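Local atomic coordinates of fatty acid/retinol binding protein protein 7, isoform A, confirmed BY transcript evidence (Caenorhabditis elegans, PDB entry 2W9Y), a protein that probably binds fatty acids such as oleic acid, and perhaps retinoids, as a small all-helical lipid-binding protein of nematodes. Residues K32-E37 / K57-L62; V85-K90 / K114-E119; T18-F23 / A67-G72. One frame throughout, in Å; residues are numbered along the deposited sequence.

Interaction 1: residues K32-E37 / K57-L62; sequences KPVLHE and KKHPEL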
loop_
_atom_site.group_PDB
_atom_site.type_symbol
_atom_site.label_atom_id
_atom_site.label_comp_id
_atom_site.label_asym_id
_atom_site.label_seq_id
_atom_site.Cartn_x
_atom_site.Cartn_y
_atom_site.Cartn_z
ATOM N N LYS A 32 -15.546 -6.066 2.734
ATOM C CA LYS A 32 -14.483 -6.272 3.692
ATOM C C LYS A 32 -14.320 -7.754 4.092
ATOM O O LYS A 32 -13.210 -8.255 4.147
ATOM C CB LYS A 32 -14.655 -5.361 4.911
ATOM C CG LYS A 32 -13.460 -5.427 5.814
ATOM C CD LYS A 32 -13.582 -4.484 6.992
ATOM C CE LYS A 32 -12.477 -4.706 8.003
ATOM N NZ LYS A 32 -12.806 -3.936 9.246
ATOM N N PRO A 33 -15.435 -8.465 4.368
ATOM C CA PRO A 33 -15.250 -9.846 4.803
ATOM C C PRO A 33 -14.662 -10.727 3.690
ATOM O O PRO A 33 -14.070 -11.754 3.994
ATOM C CB PRO A 33 -16.672 -10.331 5.153
ATOM C CG PRO A 33 -17.451 -9.128 5.382
ATOM C CD PRO A 33 -16.784 -7.943 4.642
ATOM N N VAL A 34 -14.868 -10.347 2.427
ATOM C CA VAL A 34 -14.208 -11.069 1.307
ATOM C C VAL A 34 -12.694 -10.901 1.449
ATOM O O VAL A 34 -11.946 -11.870 1.401
ATOM C CB VAL A 34 -14.641 -10.560 -0.090
ATOM C CG1 VAL A 34 -13.828 -11.267 -1.240
ATOM C CG2 VAL A 34 -16.146 -10.725 -0.308
ATOM N N LEU A 35 -12.222 -9.683 1.694
ATOM C CA LEU A 35 -10.766 -9.492 1.842
ATOM C C LEU A 35 -10.249 -10.218 3.072
ATOM O O LEU A 35 -9.196 -10.823 3.049
ATOM C CB LEU A 35 -10.451 -7.977 2.002
ATOM C CG LEU A 35 -10.846 -7.192 0.725
ATOM C CD1 LEU A 35 -10.611 -5.695 0.889
ATOM C CD2 LEU A 35 -10.067 -7.788 -0.532
ATOM N N HIS A 36 -10.997 -10.132 4.163
ATOM C CA HIS A 36 -10.648 -10.834 5.391
ATOM C C HIS A 36 -10.467 -12.310 5.119
ATOM O O HIS A 36 -9.429 -12.869 5.450
ATOM C CB HIS A 36 -11.800 -10.635 6.439
ATOM C CG HIS A 36 -11.430 -11.006 7.841
ATOM N ND1 HIS A 36 -11.374 -12.308 8.279
ATOM C CD2 HIS A 36 -11.156 -10.239 8.915
ATOM C CE1 HIS A 36 -11.027 -12.339 9.551
ATOM N NE2 HIS A 36 -10.906 -11.092 9.971
ATOM N N GLU A 37 -11.483 -12.973 4.571
ATOM C CA GLU A 37 -11.363 -14.419 4.299
ATOM C C GLU A 37 -10.099 -14.758 3.452
ATOM O O GLU A 37 -9.356 -15.739 3.714
ATOM C CB GLU A 37 -12.667 -14.890 3.627
ATOM C CG GLU A 37 -12.943 -16.391 3.485
ATOM C CD GLU A 37 -14.176 -16.674 2.584
ATOM O OE1 GLU A 37 -14.991 -15.738 2.346
ATOM O OE2 GLU A 37 -14.345 -17.838 2.122
ATOM N N LYS A 57 -12.018 -14.523 -7.649
ATOM C CA LYS A 57 -12.763 -15.789 -7.601
ATOM C C LYS A 57 -14.029 -15.611 -6.754
ATOM O O LYS A 57 -15.097 -16.136 -7.063
ATOM C CB LYS A 57 -11.866 -16.868 -6.970
ATOM C CG LYS A 57 -12.592 -18.085 -6.350
ATOM C CD LYS A 57 -11.687 -19.344 -6.329
ATOM C CE LYS A 57 -12.477 -20.634 -6.045
ATOM N NZ LYS A 57 -11.878 -21.840 -6.707
ATOM N N LYS A 58 -13.878 -14.860 -5.667
ATOM C CA LYS A 58 -14.965 -14.635 -4.732
ATOM C C LYS A 58 -15.851 -13.435 -5.052
ATOM O O LYS A 58 -17.025 -13.474 -4.759
ATOM C CB LYS A 58 -14.395 -14.534 -3.334
ATOM C CG LYS A 58 -14.081 -15.904 -2.751
ATOM C CD LYS A 58 -12.978 -15.846 -1.745
ATOM C CE LYS A 58 -13.161 -16.905 -0.620
ATOM N NZ LYS A 58 -13.983 -18.119 -0.994
ATOM N N HIS A 59 -15.289 -12.416 -5.693
ATOM C CA HIS A 59 -15.917 -11.128 -5.941
ATOM C C HIS A 59 -15.150 -10.424 -7.096
ATOM O O HIS A 59 -14.113 -9.752 -6.867
ATOM C CB HIS A 59 -15.806 -10.269 -4.690
ATOM C CG HIS A 59 -16.758 -9.118 -4.688
ATOM N ND1 HIS A 59 -16.692 -8.094 -5.608
ATOM C CD2 HIS A 59 -17.824 -8.849 -3.900
ATOM C CE1 HIS A 59 -17.662 -7.224 -5.379
ATOM N NE2 HIS A 59 -18.361 -7.653 -4.337
ATOM N N PRO A 60 -15.627 -10.602 -8.333
ATOM C CA PRO A 60 -14.911 -10.128 -9.515
ATOM C C PRO A 60 -14.622 -8.675 -9.420
ATOM O O PRO A 60 -13.490 -8.263 -9.713
ATOM C CB PRO A 60 -15.901 -10.398 -10.638
ATOM C CG PRO A 60 -16.447 -11.747 -10.219
ATOM C CD PRO A 60 -16.604 -11.660 -8.688
ATOM N N GLU A 61 -15.623 -7.892 -9.030
ATOM C CA GLU A 61 -15.479 -6.440 -9.052
ATOM C C GLU A 61 -14.500 -5.938 -8.038
ATOM O O GLU A 61 -13.753 -5.005 -8.304
ATOM C CB GLU A 61 -16.843 -5.785 -8.766
ATOM C CG GLU A 61 -17.814 -5.983 -9.895
ATOM C CD GLU A 61 -17.498 -5.031 -10.988
ATOM O OE1 GLU A 61 -16.586 -4.191 -10.728
ATOM O OE2 GLU A 61 -18.138 -5.091 -12.062
ATOM N N LEU A 62 -14.523 -6.538 -6.848
ATOM C CA LEU A 62 -13.509 -6.250 -5.879
ATOM C C LEU A 62 -12.100 -6.554 -6.415
ATOM O O LEU A 62 -11.159 -5.758 -6.200
ATOM C CB LEU A 62 -13.781 -7.057 -4.586
ATOM C CG LEU A 62 -13.038 -6.669 -3.337
ATOM C CD1 LEU A 62 -13.212 -5.152 -3.113
ATOM C CD2 LEU A 62 -13.515 -7.537 -2.135
#
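Two flat groups frame this contact, the imidazole of H59 and the carboxylate of E37, and each is put to a different use. The imidazole turns ND1 back along its own chain to accept the backbone N-H of L62, with L62 N 2.9 Å from H59 ND1. The bond is fairly straight, 159° at the hydrogen, although the donor stands 27° out of the ring plane. V34 CG2 approaches the same ring obliquely. The carboxylate of E37 is met through OE2 by the end of K58, whose chain crosses it at about a right angle. The bond from L62 N to H59 ND1 is an N-cap interaction: helix 51-58 ends, H59 leaves helical torsions, and helix 60-75 begins with P60, so that H59 serves at once as the break between two helices and as the cap of the second. An acceptor at this position probably keeps ND1 unprotonated, and the adjacent helix start would disfavour a charged ring. Against the capped corner rests the helix of 32-37. V34 points CG1, anti to its backbone N, across the junction to K58 CB at 3.9 Å and to H59 CB at 4.1 Å. L62 brings a single methyl up against V34 and L35: its CD2 lies 3.8 Å from V34 CB and equally 3.8 Å from L35 CD2, so one branch seals against two residues of the neighbouring helix. Behind them I27 and V55 touch both L35 and L62, which carries the apolar side of the contact into the interior. Outside, E37 reaches out in an extended chain while K58 bends at its last two torsions, and the salt bridge between E37 OE2 and K58 NZ closes at 3.1 Å, weak as a hydrogen bond and on an exposed flank.

Interaction 2: residues V85-K90 / K114-E119; sequences VEYAKK and KRLHQE. With SO4 (sulfate ion), chain C.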
loop_
_atom_site.group_PDB
_atom_site.type_symbol
_atom_site.label_atom_id
_atom_site.label_comp_id
_atom_site.label_asym_id
_atom_site.label_seq_id
_atom_site.Cartn_x
_atom_site.Cartn_y
_atom_site.Cartn_z
ATOM N N VAL A 85 14.569 2.668 -6.410
ATOM C CA VAL A 85 13.657 1.539 -6.634
ATOM C C VAL A 85 13.676 0.597 -5.426
ATOM O O VAL A 85 12.603 0.147 -4.968
ATOM C CB VAL A 85 13.993 0.753 -7.901
ATOM C CG1 VAL A 85 13.271 -0.626 -7.921
ATOM C CG2 VAL A 85 13.723 1.600 -9.187
ATOM N N GLU A 86 14.873 0.278 -4.918
ATOM C CA GLU A 86 14.968 -0.533 -3.648
ATOM C C GLU A 86 14.144 0.098 -2.504
ATOM O O GLU A 86 13.430 -0.597 -1.715
ATOM C CB GLU A 86 16.423 -0.618 -3.222
ATOM C CG GLU A 86 16.654 -1.119 -1.812
ATOM C CD GLU A 86 18.166 -1.352 -1.518
ATOM O OE1 GLU A 86 18.943 -0.366 -1.403
ATOM O OE2 GLU A 86 18.578 -2.522 -1.398
ATOM N N TYR A 87 14.271 1.412 -2.378
ATOM C CA TYR A 87 13.506 2.158 -1.387
ATOM C C TYR A 87 12.012 2.072 -1.630
ATOM O O TYR A 87 11.219 1.783 -0.704
ATOM C CB TYR A 87 13.968 3.649 -1.382
ATOM C CG TYR A 87 13.193 4.450 -0.323
ATOM C CD1 TYR A 87 13.541 4.403 1.045
ATOM C CD2 TYR A 87 12.058 5.215 -0.678
ATOM C CE1 TYR A 87 12.744 5.089 2.025
ATOM C CE2 TYR A 87 11.286 5.866 0.260
ATOM C CZ TYR A 87 11.665 5.813 1.616
ATOM O OH TYR A 87 10.877 6.482 2.515
ATOM N N ALA A 88 11.593 2.352 -2.863
ATOM C CA ALA A 88 10.158 2.306 -3.171
ATOM C C ALA A 88 9.476 0.931 -2.935
ATOM O O ALA A 88 8.348 0.889 -2.479
ATOM C CB ALA A 88 9.913 2.746 -4.595
ATOM N N LYS A 89 10.166 -0.164 -3.264
ATOM C CA LYS A 89 9.660 -1.524 -2.967
ATOM C C LYS A 89 9.527 -1.769 -1.463
ATOM O O LYS A 89 8.599 -2.424 -1.046
ATOM C CB LYS A 89 10.589 -2.591 -3.550
ATOM C CG LYS A 89 10.509 -2.525 -5.056
ATOM C CD LYS A 89 11.471 -3.500 -5.705
ATOM C CE LYS A 89 11.169 -3.664 -7.168
ATOM N NZ LYS A 89 12.166 -4.609 -7.751
ATOM N N LYS A 90 10.437 -1.225 -0.673
ATOM C CA LYS A 90 10.269 -1.286 0.810
ATOM C C LYS A 90 9.066 -0.461 1.272
ATOM O O LYS A 90 8.352 -0.895 2.205
ATOM C CB LYS A 90 11.500 -0.771 1.527
ATOM C CG LYS A 90 12.685 -1.766 1.483
ATOM C CD LYS A 90 14.053 -1.015 1.555
ATOM C CE LYS A 90 14.562 -0.817 2.966
ATOM N NZ LYS A 90 15.813 0.096 2.971
ATOM N N LYS A 114 8.642 4.556 10.556
ATOM C CA LYS A 114 9.691 5.456 11.107
ATOM C C LYS A 114 11.009 5.107 10.406
ATOM O O LYS A 114 11.803 6.015 10.134
ATOM C CB LYS A 114 9.910 5.263 12.660
ATOM C CG LYS A 114 8.655 5.504 13.514
ATOM C CD LYS A 114 8.393 6.941 13.690
ATOM C CE LYS A 114 7.086 7.207 14.598
ATOM N NZ LYS A 114 7.173 6.749 15.999
ATOM N N ARG A 115 11.261 3.819 10.155
ATOM C CA ARG A 115 12.534 3.402 9.410
ATOM C C ARG A 115 12.528 3.967 8.000
ATOM O O ARG A 115 13.525 4.481 7.548
ATOM C CB ARG A 115 12.710 1.893 9.320
ATOM C CG ARG A 115 13.201 1.231 10.649
ATOM C CD ARG A 115 14.636 1.579 10.991
ATOM N NE ARG A 115 15.467 1.072 9.908
ATOM C CZ ARG A 115 16.339 1.771 9.208
ATOM N NH1 ARG A 115 16.634 3.003 9.551
ATOM N NH2 ARG A 115 16.954 1.218 8.185
ATOM N N LEU A 116 11.402 3.872 7.302
ATOM C CA LEU A 116 11.288 4.486 5.982
ATOM C C LEU A 116 11.573 5.959 5.918
ATOM O O LEU A 116 12.164 6.463 4.944
ATOM C CB LEU A 116 9.860 4.277 5.427
ATOM C CG LEU A 116 9.598 2.887 4.873
ATOM C CD1 LEU A 116 8.046 2.814 4.628
ATOM C CD2 LEU A 116 10.405 2.687 3.619
ATOM N N HIS A 117 11.060 6.686 6.895
ATOM C CA HIS A 117 11.359 8.130 6.952
ATOM C C HIS A 117 12.859 8.368 7.170
ATOM O O HIS A 117 13.438 9.264 6.560
ATOM C CB HIS A 117 10.566 8.778 8.077
ATOM C CG HIS A 117 10.725 10.270 8.176
ATOM N ND1 HIS A 117 10.261 11.136 7.212
ATOM C CD2 HIS A 117 11.353 11.047 9.100
ATOM C CE1 HIS A 117 10.570 12.380 7.550
ATOM N NE2 HIS A 117 11.193 12.360 8.710
ATOM N N GLN A 118 13.455 7.631 8.103
ATOM C CA GLN A 118 14.904 7.797 8.366
ATOM C C GLN A 118 15.707 7.499 7.076
ATOM O O GLN A 118 16.640 8.247 6.686
ATOM C CB GLN A 118 15.310 6.880 9.525
ATOM C CG GLN A 118 16.708 7.145 10.113
ATOM C CD GLN A 118 17.791 6.255 9.464
ATOM O OE1 GLN A 118 17.571 5.569 8.440
ATOM N NE2 GLN A 118 18.954 6.254 10.073
ATOM N N GLU A 119 15.310 6.447 6.362
ATOM C CA GLU A 119 16.043 6.011 5.189
ATOM C C GLU A 119 15.944 7.021 4.078
ATOM O O GLU A 119 16.898 7.207 3.280
ATOM C CB GLU A 119 15.498 4.668 4.715
ATOM C CG GLU A 119 15.877 3.497 5.639
ATOM C CD GLU A 119 15.113 2.222 5.323
ATOM O OE1 GLU A 119 13.881 2.164 5.584
ATOM O OE2 GLU A 119 15.731 1.265 4.819
HETATM S S SO4 C . 15.710 -2.064 7.120
HETATM O O1 SO4 C . 14.783 -2.137 5.981
HETATM O O2 SO4 C . 16.756 -1.146 6.643
HETATM O O3 SO4 C . 15.015 -1.574 8.312
HETATM O O4 SO4 C . 16.279 -3.391 7.464
#
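An antiparallel packing of two helices, partly buried and edged by a network of charges, joins 85-90 of helix 82-104 to 114-119 of helix 111-121. The segment axes come no nearer than 11.0 Å and run at 163° to each other, a spacing wide enough for the Y87 ring to reach across. With CG anti to its backbone N, Y87 extends its ring so that the rim lies by the opposite helix. Its hydroxyl donates to the backbone oxygen of L116, with Y87 OH 2.7 Å from L116 O, and the donor stands 54° above the carbonyl plane. L116 CD2 lies above the ring plane on the CE1 side, 3.7 Å from Y87 CE1, while E119 CB borders the edge, 3.9 Å from the same carbon. A phenylalanine here would remove the hydroxyl, and the L116 carbonyl would probably lose this partner, loosening the link between the two helices. The two helices follow one another in the chain and form a helical hairpin, with F15 packing on both Y87 and L116 from a loop. On the outer flank the chemistry changes. K90, bent at chi3, crosses E119 at about a right angle to form a salt bridge; the modelled separation of K90 NZ and E119 OE2, 2.2 Å, is too short to be taken literally, and E119 is deposited in two conformers. E119 OE2 also lies 3.6 Å from R115 NH2, well out of the guanidinium plane, so the attraction is one of charges only. R115 turns NE and NH2 to a sulfate ion, probably from the crystallisation liquor, NE reaching O3 at 3.1 Å and NH2 reaching O2 at 2.8 Å, while NH1 gives a weak bond to Q118 OE1.

Interaction 3: residues T18-F23 / A67-G72; sequences TEQLEF and ATVLEG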
loop_
_atom_site.group_PDB
_atom_site.type_symbol
_atom_site.label_atom_id
_atom_site.label_comp_id
_atom_site.label_asym_id
_atom_site.label_seq_id
_atom_site.Cartn_x
_atom_site.Cartn_y
_atom_site.Cartn_z
ATOM N N THR A 18 -2.174 7.189 -3.226
ATOM C CA THR A 18 -3.586 7.575 -3.392
ATOM C C THR A 18 -4.456 6.388 -3.753
ATOM O O THR A 18 -5.580 6.200 -3.146
ATOM C CB THR A 18 -3.753 8.751 -4.381
ATOM O OG1 THR A 18 -3.158 9.922 -3.755
ATOM C CG2 THR A 18 -5.278 9.061 -4.584
ATOM N N GLU A 19 -3.930 5.553 -4.657
ATOM C CA GLU A 19 -4.729 4.447 -5.119
ATOM C C GLU A 19 -5.046 3.428 -3.990
ATOM O O GLU A 19 -6.171 2.918 -3.946
ATOM C CB GLU A 19 -4.126 3.767 -6.351
ATOM C CG GLU A 19 -2.620 3.330 -6.181
ATOM C CD GLU A 19 -1.606 4.398 -6.654
ATOM O OE1 GLU A 19 -0.488 4.001 -7.154
ATOM O OE2 GLU A 19 -1.886 5.621 -6.515
ATOM N N GLN A 20 -4.108 3.166 -3.076
ATOM C CA GLN A 20 -4.417 2.298 -1.922
ATOM C C GLN A 20 -5.507 2.917 -1.064
ATOM O O GLN A 20 -6.383 2.196 -0.625
ATOM C CB GLN A 20 -3.188 1.978 -1.035
ATOM C CG GLN A 20 -2.474 0.607 -1.350
ATOM C CD GLN A 20 -1.454 0.739 -2.498
ATOM O OE1 GLN A 20 -1.330 1.780 -3.143
ATOM N NE2 GLN A 20 -0.739 -0.321 -2.751
ATOM N N LEU A 21 -5.426 4.234 -0.801
ATOM C CA LEU A 21 -6.398 4.885 0.074
ATOM C C LEU A 21 -7.759 4.919 -0.580
ATOM O O LEU A 21 -8.772 4.686 0.113
ATOM C CB LEU A 21 -5.950 6.321 0.409
ATOM C CG LEU A 21 -4.738 6.401 1.333
ATOM C CD1 LEU A 21 -4.151 7.861 1.509
ATOM C CD2 LEU A 21 -5.074 5.871 2.727
ATOM N N GLU A 22 -7.808 5.181 -1.887
ATOM C CA GLU A 22 -9.098 5.257 -2.591
ATOM C C GLU A 22 -9.689 3.891 -2.619
ATOM O O GLU A 22 -10.925 3.756 -2.431
ATOM C CB GLU A 22 -8.949 5.773 -4.053
ATOM C CG GLU A 22 -8.676 7.315 -4.128
ATOM C CD GLU A 22 -8.382 7.824 -5.550
ATOM O OE1 GLU A 22 -8.025 7.033 -6.448
ATOM O OE2 GLU A 22 -8.487 9.034 -5.781
ATOM N N PHE A 23 -8.839 2.869 -2.798
ATOM C CA PHE A 23 -9.363 1.482 -2.760
ATOM C C PHE A 23 -9.957 1.198 -1.376
ATOM O O PHE A 23 -11.062 0.644 -1.253
ATOM C CB PHE A 23 -8.252 0.466 -3.105
ATOM C CG PHE A 23 -8.654 -0.964 -2.929
ATOM C CD1 PHE A 23 -9.467 -1.604 -3.846
ATOM C CD2 PHE A 23 -8.208 -1.682 -1.821
ATOM C CE1 PHE A 23 -9.817 -2.908 -3.665
ATOM C CE2 PHE A 23 -8.555 -2.987 -1.646
ATOM C CZ PHE A 23 -9.342 -3.588 -2.561
ATOM N N ALA A 67 -6.670 -5.081 -8.622
ATOM C CA ALA A 67 -5.745 -5.062 -9.768
ATOM C C ALA A 67 -5.413 -3.643 -10.221
ATOM O O ALA A 67 -4.294 -3.364 -10.661
ATOM C CB ALA A 67 -6.326 -5.816 -10.949
ATOM N N THR A 68 -6.398 -2.757 -10.133
ATOM C CA THR A 68 -6.185 -1.345 -10.511
ATOM C C THR A 68 -5.204 -0.647 -9.565
ATOM O O THR A 68 -4.368 0.181 -9.991
ATOM C CB THR A 68 -7.595 -0.586 -10.587
ATOM O OG1 THR A 68 -8.269 -1.013 -11.782
ATOM C CG2 THR A 68 -7.399 0.909 -10.684
ATOM N N VAL A 69 -5.237 -1.017 -8.277
ATOM C CA VAL A 69 -4.293 -0.461 -7.338
ATOM C C VAL A 69 -2.878 -0.904 -7.774
ATOM O O VAL A 69 -1.963 -0.090 -7.894
ATOM C CB VAL A 69 -4.536 -0.962 -5.918
ATOM C CG1 VAL A 69 -3.506 -0.429 -4.979
ATOM C CG2 VAL A 69 -5.918 -0.490 -5.396
ATOM N N LEU A 70 -2.696 -2.180 -8.061
ATOM C CA LEU A 70 -1.360 -2.679 -8.391
ATOM C C LEU A 70 -0.850 -2.085 -9.699
ATOM O O LEU A 70 0.321 -1.760 -9.848
ATOM C CB LEU A 70 -1.395 -4.202 -8.434
ATOM C CG LEU A 70 -1.247 -4.900 -7.042
ATOM C CD1 LEU A 70 -2.297 -4.475 -6.039
ATOM C CD2 LEU A 70 -1.181 -6.467 -7.060
ATOM N N GLU A 71 -1.731 -1.894 -10.642
ATOM C CA GLU A 71 -1.415 -1.232 -11.919
ATOM C C GLU A 71 -0.895 0.187 -11.693
ATOM O O GLU A 71 0.101 0.640 -12.315
ATOM C CB GLU A 71 -2.688 -1.239 -12.799
ATOM C CG GLU A 71 -2.493 -0.662 -14.228
ATOM C CD GLU A 71 -1.500 -1.488 -15.045
ATOM O OE1 GLU A 71 -1.334 -2.713 -14.735
ATOM O OE2 GLU A 71 -0.890 -0.909 -15.986
ATOM N N GLY A 72 -1.563 0.877 -10.769
ATOM C CA GLY A 72 -1.237 2.223 -10.370
ATOM C C GLY A 72 0.126 2.349 -9.734
ATOM O O GLY A 72 0.888 3.308 -10.022
#
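V69 is the focus of this contact, its two methyls dividing the opposite helix between them. CG2 lies 3.4 Å from F23 CB, obliquely to the ring beyond it, and rests against the backbone as well, 3.7 Å from E19 O. CG1 turns to the amide of Q20, meeting CD at 3.4 Å, with the amide oxygen and nitrogen almost as near. Beside V69, E19 adopts the crowded first torsion, CG between the backbone N and the carbonyl carbon (chi1 53°), and bends again at chi2. This brings E19 OE1 to 3.1 Å from G72 C. No side chain stands in the way there, and a beta carbon on G72 would sit tightly against that oxygen. The second shell supplies partners for these polar ends, that of Q20 being buried. N73, one residue beyond G72, receives a hydrogen bond from Q20 NE2 and gives one to E19 OE1, while E19 OE2 forms a salt bridge with R76; together these probably hold the two side chains in place beside V69. Further out, V95 and L99 of helix 82-104 touch Q20, and L62, R65 and L66 of helix 60-75 receive F23. With segment axes approaching to 9.0 Å and running at 167°, the arrangement is a close antiparallel helix pair inside the all-helical fold of the nematode FAR family, joining helix 18-26 to the middle of helix 60-75.

How the interactions relate
The three contacts trace a gradient from core to surface. Interaction 3 lies deepest, about 8 Å from the chain centre to its own centre, and its polar ends are held by partners inside the protein. Interactions 1 and 2 sit further out, their centres about 30 Å apart and on opposite sides of the chain centre, and each combines an apolar inner side with a salt bridge at its exposed flank. Helix 60-75 serves both interaction 1, at its capped start, and interaction 3, further along it; the two touch where F23 packs on L35 and L62. Interaction 2 uses other helices and touches neither, its nearest atoms about 9 Å from interaction 3.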